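Local coordinates for uncharacterized protein with ferredoxin-like fold (PDB 3E8O) that is of unknown function but, as a member of the antibiotic biosynthesis monooxygenase family with a ferredoxin-like fold, is probably an oxidoreductase, at residues W74-L77 with G78-H81. Sequence-based numbering, arbitrary orientation.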
# COMPACT_ATOMS: atom_id res chain seq x y z
N TRP A 74 -3.53 8.99 -8.35
CA TRP A 74 -4.38 10.02 -9.00
C TRP A 74 -3.69 10.55 -10.22
O TRP A 74 -2.48 10.76 -10.24
CB TRP A 74 -4.66 11.17 -8.01
CG TRP A 74 -5.56 10.74 -6.88
CD1 TRP A 74 -5.17 10.29 -5.65
CD2 TRP A 74 -6.98 10.64 -6.91
NE1 TRP A 74 -6.27 9.88 -4.93
CE2 TRP A 74 -7.40 10.11 -5.67
CE3 TRP A 74 -7.95 10.94 -7.88
CZ2 TRP A 74 -8.71 9.85 -5.37
CZ3 TRP A 74 -9.27 10.68 -7.56
CH2 TRP A 74 -9.63 10.15 -6.35
N ASP A 75 -4.48 10.86 -11.24
CA ASP A 75 -3.91 11.32 -12.50
C ASP A 75 -3.12 12.60 -12.33
O ASP A 75 -2.14 12.82 -12.98
CB ASP A 75 -5.00 11.52 -13.54
CG ASP A 75 -4.44 11.90 -14.85
OD1 ASP A 75 -3.79 11.03 -15.48
OD2 ASP A 75 -4.58 13.09 -15.20
N ASN A 76 -3.62 13.47 -11.45
CA ASN A 76 -2.97 14.74 -11.18
C ASN A 76 -3.45 15.28 -9.85
O ASN A 76 -4.42 14.78 -9.26
CB ASN A 76 -3.21 15.73 -12.31
CG ASN A 76 -4.67 15.92 -12.61
OD1 ASN A 76 -5.38 16.53 -11.83
ND2 ASN A 76 -5.16 15.32 -13.69
N LEU A 77 -2.73 16.27 -9.36
CA LEU A 77 -3.05 16.90 -8.09
C LEU A 77 -4.43 17.49 -8.03
O LEU A 77 -5.12 17.39 -7.03
CB LEU A 77 -2.05 17.98 -7.70
CG LEU A 77 -0.77 17.51 -7.07
CD1 LEU A 77 0.24 18.69 -6.96
CD2 LEU A 77 -1.01 16.90 -5.69
N GLY A 78 -4.87 18.05 -9.15
CA GLY A 78 -6.18 18.67 -9.20
C GLY A 78 -7.30 17.65 -8.96
O GLY A 78 -8.26 17.91 -8.21
N ALA A 79 -7.16 16.46 -9.55
CA ALA A 79 -8.15 15.40 -9.37
C ALA A 79 -8.18 14.95 -7.92
O ALA A 79 -9.25 14.63 -7.37
CB ALA A 79 -7.92 14.24 -10.31
N MSE A 80 -7.01 14.85 -7.32
CA MSE A 80 -6.95 14.45 -5.92
C MSE A 80 -7.63 15.47 -5.03
O MSE A 80 -8.39 15.10 -4.16
CB MSE A 80 -5.51 14.23 -5.50
CG MSE A 80 -5.41 13.68 -4.11
SE MSE A 80 -3.59 13.47 -3.53
CE MSE A 80 -3.29 15.23 -3.44
N HIS A 81 -7.39 16.74 -5.29
CA HIS A 81 -7.98 17.82 -4.52
C HIS A 81 -9.50 17.81 -4.63
O HIS A 81 -10.23 18.00 -3.64
CB HIS A 81 -7.37 19.17 -4.87
CG HIS A 81 -6.07 19.37 -4.19
ND1 HIS A 81 -4.93 19.80 -4.84
CD2 HIS A 81 -5.70 19.10 -2.91
CE1 HIS A 81 -3.93 19.86 -3.96
NE2 HIS A 81 -4.37 19.42 -2.79
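The indole of Trp74 presents one face to Met80, a selenomethionine in this crystal, whose CG stands over the five-membered ring in a CH-pi contact, 3.9 Å from the ring centroid. SE stands obliquely to the same ring, a Met-aromatic contact, and the benzene side of the indole runs on to Ala79, CE3 lying 4.1 Å from its CB. The chain turns here from strand 67-74 into helix 77-84 of the ferredoxin-like fold, with Asn76 as N-cap. Trp74 NE1 is hydrogen-bonded to Glu72, and the ring also meets that of His83. Met80 crosses the indole at about a right angle. Its CG, anti to the backbone N (chi1 -174°), is set over the ring, and a bend at chi3 takes CE to Leu77 CD2, 3.6 Å away. Both side chains also pack on Val20 and on the second subunit, Leu77 against its Ile115 and Met80 against its Ile117, joining sheet and dimer interface.

With chi1 at 55°, the Asn76 amide turns toward the start of the helix, and OD1 accepts from Ala79 N at 2.9 Å, the donor tilted 32° from the carbonyl plane. At the other end of the amide, ND2 donates in a bent bond to the anti side of Asp75 OD2. Behind this cap the helix's own i to i+4 hydrogen bonds begin, Met80 N to Asn76 O and then His81 N to Leu77 O at 2.9 Å.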